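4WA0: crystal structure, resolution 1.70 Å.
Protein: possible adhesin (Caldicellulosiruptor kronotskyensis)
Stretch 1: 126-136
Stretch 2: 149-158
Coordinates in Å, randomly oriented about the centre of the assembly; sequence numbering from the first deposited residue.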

# COMPACT_ATOMS: atom_id res chain seq x y z
N LYS A 126 1.76 -7.06 17.47
CA LYS A 126 0.61 -7.22 18.38
C LYS A 126 -0.65 -7.52 17.57
O LYS A 126 -0.98 -6.75 16.67
N LEU A 127 -1.20 -8.70 17.78
CA LEU A 127 -2.52 -9.07 17.20
C LEU A 127 -3.52 -9.13 18.34
O LEU A 127 -3.25 -9.79 19.33
N ALA A 128 -4.61 -8.36 18.21
CA ALA A 128 -5.62 -8.27 19.32
C ALA A 128 -7.02 -8.27 18.77
O ALA A 128 -7.41 -7.34 18.07
N GLY A 129 -7.74 -9.32 19.08
CA GLY A 129 -9.19 -9.35 18.81
C GLY A 129 -9.66 -10.61 18.11
O GLY A 129 -8.89 -11.29 17.42
N PRO A 130 -10.95 -10.93 18.25
CA PRO A 130 -11.47 -12.05 17.55
C PRO A 130 -11.30 -11.92 16.05
O PRO A 130 -11.43 -10.86 15.47
N GLY A 131 -11.00 -13.04 15.43
CA GLY A 131 -10.87 -13.07 13.98
C GLY A 131 -9.61 -12.48 13.35
O GLY A 131 -9.55 -12.44 12.10
N VAL A 132 -8.67 -12.03 14.16
CA VAL A 132 -7.39 -11.52 13.70
C VAL A 132 -6.44 -12.74 13.55
O VAL A 132 -5.93 -13.28 14.58
N ASN A 133 -6.22 -13.19 12.33
CA ASN A 133 -5.50 -14.46 12.08
C ASN A 133 -4.34 -14.21 11.15
O ASN A 133 -4.54 -13.76 10.00
N MSE A 134 -3.12 -14.37 11.64
CA MSE A 134 -1.91 -14.29 10.80
C MSE A 134 -1.27 -15.56 10.52
O MSE A 134 -1.17 -16.45 11.41
N GLU A 135 -0.77 -15.71 9.31
CA GLU A 135 0.01 -16.94 8.95
C GLU A 135 1.35 -16.49 8.42
O GLU A 135 1.38 -15.54 7.62
N VAL A 136 2.42 -17.19 8.79
CA VAL A 136 3.76 -16.94 8.26
C VAL A 136 4.19 -18.19 7.54
O VAL A 136 4.19 -19.28 8.14
N ILE A 149 -3.40 -11.85 21.38
CA ILE A 149 -4.39 -11.74 22.48
C ILE A 149 -5.84 -11.61 21.99
O ILE A 149 -6.12 -11.22 20.83
N ASP A 150 -6.75 -11.85 22.94
CA ASP A 150 -8.14 -11.47 22.77
C ASP A 150 -8.78 -12.17 21.58
O ASP A 150 -9.74 -11.64 20.95
N GLY A 151 -8.32 -13.39 21.29
CA GLY A 151 -8.92 -14.19 20.27
C GLY A 151 -8.16 -14.33 18.97
O GLY A 151 -8.57 -15.12 18.10
N ALA A 152 -7.07 -13.54 18.84
CA ALA A 152 -6.22 -13.58 17.70
C ALA A 152 -5.54 -14.92 17.62
O ALA A 152 -5.34 -15.58 18.66
N THR A 153 -5.20 -15.36 16.43
CA THR A 153 -4.34 -16.51 16.23
C THR A 153 -3.14 -16.22 15.30
O THR A 153 -3.22 -15.35 14.43
N VAL A 154 -2.08 -16.99 15.47
CA VAL A 154 -0.91 -16.98 14.60
C VAL A 154 -0.59 -18.44 14.27
O VAL A 154 -0.53 -19.31 15.16
N THR A 155 -0.39 -18.68 12.99
CA THR A 155 -0.01 -20.00 12.45
C THR A 155 1.33 -19.91 11.81
O THR A 155 1.53 -19.08 10.90
N LEU A 156 2.27 -20.76 12.26
CA LEU A 156 3.59 -20.86 11.64
C LEU A 156 3.51 -22.07 10.70
O LEU A 156 3.37 -23.21 11.16
N LYS A 157 3.56 -21.84 9.39
CA LYS A 157 3.29 -22.95 8.45
C LYS A 157 4.48 -23.91 8.39
O LYS A 157 5.57 -23.67 8.90
N SER A 158 4.29 -25.02 7.70
CA SER A 158 5.30 -26.07 7.73
C SER A 158 6.69 -25.64 7.29
O SER A 158 6.84 -24.90 6.29

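Neighbouring strands in a parallel sheet are joined by their backbones, and their side chains alternate between two faces, which may differ in character. The possible adhesin of Caldicellulosiruptor kronotskyensis gives a compact example, with one face buried and the other polar. Strands 132-136 and 153-156 run parallel, 14° apart, bound by a ladder in which Thr 153 N donates to Val 132 O (2.9 Å) and Thr 155 N to Met 134 O (2.8 Å). Because paired residues sit side by side, their CB atoms project to the same face, and packing is lateral rather than head-on.

Val 136, with 67 Å² covered, leads the buried face. Much of its contact is made by the backbone: its N donates to Thr 155 O (3.0 Å), and its O accepts from Lys 157 N (2.9 Å). Its side chain, in the t rotamer, lies beside Leu 156, CB to CD2 4.3 Å; the m, t conformation of Leu 156 brings the end of that chain nearer the first stretch. Val 154, also t, lies on the same face and begins a chain of apolar contacts. Its CG2 lies 3.9 Å from CE of Met 134, a selenomethionine with angles t, t, p, and 3.7 Å from CD2 of Leu 127. Leu 127, m at chi1 and p at chi2, links it to Ala 152, CB to CB 3.6 Å, while the CB of Val 132 lies 3.9 Å from that same Ala 152 CB.

Ile 149 is second in covered area, at 54 Å², and belongs to a separate, short ladder. Its CB shares a face with that of Ala 128, and its p, t rotamer places CG1 3.7 Å from Ala 128 CB and CD1 4.1 Å from CE of the fully extended Lys 126. Between the ladders the register shifts by one, as both chains turn. Here water 2 accepts from Gly 131 N (3.2 Å) and donates to Gly 151 O (2.9 Å), joining the two turns.

Thr 153, covered over 52 Å², anchors the polar face, where Asn 133, Glu 135 and Thr 155 also lie. Its p rotamer sets OG1 2.6 Å from OD1 of Asn 133 as modelled. Water 3 donates to Thr 153 OG1 (2.9 Å) and to Met 134 O (3.0 Å) and also hydrogen-bonds Thr 155 OG1 (2.9 Å), so one solvent molecule ties both threonines to the neighbouring strand. Farther along, Glu 135 OE1 and Lys 157 NZ stand 4.3 Å apart, beyond a salt bridge; water 4 spans the pair, donating to Glu 135 OE2 (2.8 Å) and accepting from Lys 157 NZ (3.1 Å).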

# COMPACT_ATOMS: atom_id res chain seq x y z
CB LYS A 126 0.45 -5.97 19.19
CG LYS A 126 -0.68 -6.15 20.16
CD LYS A 126 -0.94 -4.94 20.99
CE LYS A 126 -2.26 -5.19 21.74
NZ LYS A 126 -2.38 -4.17 22.81
CB LEU A 127 -2.50 -10.40 16.55
CG LEU A 127 -1.74 -10.47 15.23
CD1 LEU A 127 -0.31 -10.56 15.54
CD2 LEU A 127 -2.11 -11.82 14.60
CB ALA A 128 -5.36 -7.04 20.14
CB PRO A 130 -12.98 -12.06 17.93
CG PRO A 130 -13.00 -11.41 19.24
CD PRO A 130 -12.00 -10.28 19.10
CB VAL A 132 -6.79 -10.54 14.67
CG1 VAL A 132 -5.48 -9.96 14.07
CG2 VAL A 132 -7.75 -9.41 14.98
CB ASN A 133 -6.44 -15.45 11.45
CG ASN A 133 -7.53 -15.88 12.40
OD1 ASN A 133 -7.28 -16.10 13.56
ND2 ASN A 133 -8.78 -15.85 11.93
CB MSE A 134 -0.94 -13.37 11.55
CG MSE A 134 0.25 -13.05 10.69
SE MSE A 134 1.46 -11.68 11.45
CE MSE A 134 2.19 -12.81 12.77
CB GLU A 135 -0.64 -17.74 7.83
CG GLU A 135 -2.00 -18.19 8.23
CD GLU A 135 -2.72 -19.13 7.29
OE1 GLU A 135 -2.27 -19.41 6.15
OE2 GLU A 135 -3.79 -19.56 7.76
CB VAL A 136 4.76 -16.57 9.36
CG1 VAL A 136 6.15 -16.46 8.74
CG2 VAL A 136 4.32 -15.28 10.06
CB ILE A 149 -4.05 -10.60 23.48
CG1 ILE A 149 -4.23 -9.19 22.91
CG2 ILE A 149 -2.60 -10.80 24.01
CD1 ILE A 149 -4.11 -8.10 23.92
CB ASP A 150 -8.29 -9.94 22.69
CG ASP A 150 -7.83 -9.21 23.93
OD1 ASP A 150 -7.65 -9.81 25.04
OD2 ASP A 150 -7.63 -7.98 23.85
CB ALA A 152 -5.22 -12.44 17.72
CB THR A 153 -5.03 -17.80 15.71
OG1 THR A 153 -5.42 -17.70 14.34
CG2 THR A 153 -6.34 -18.02 16.51
CB VAL A 154 0.32 -16.27 15.21
CG1 VAL A 154 1.50 -16.44 14.30
CG2 VAL A 154 0.05 -14.76 15.43
CB THR A 155 -1.05 -20.54 11.48
OG1 THR A 155 -2.29 -20.67 12.15
CG2 THR A 155 -0.68 -21.91 10.99
CB LEU A 156 4.75 -20.93 12.69
CG LEU A 156 4.57 -19.84 13.82
CD1 LEU A 156 5.77 -19.95 14.79
CD2 LEU A 156 4.47 -18.45 13.23
CB LYS A 157 2.93 -22.43 7.05
CG LYS A 157 1.76 -21.43 7.04
CD LYS A 157 0.44 -22.08 7.27
CE LYS A 157 -0.04 -22.81 6.03
NZ LYS A 157 -1.26 -23.58 6.38
CB SER A 158 4.83 -27.31 6.97
OG SER A 158 4.57 -26.96 5.65
O HOH W 1 -9.14 -15.47 15.54
O HOH W 2 -11.46 -15.37 17.62
O HOH W 3 -3.60 -18.07 12.15
O HOH W 4 -3.48 -22.33 8.18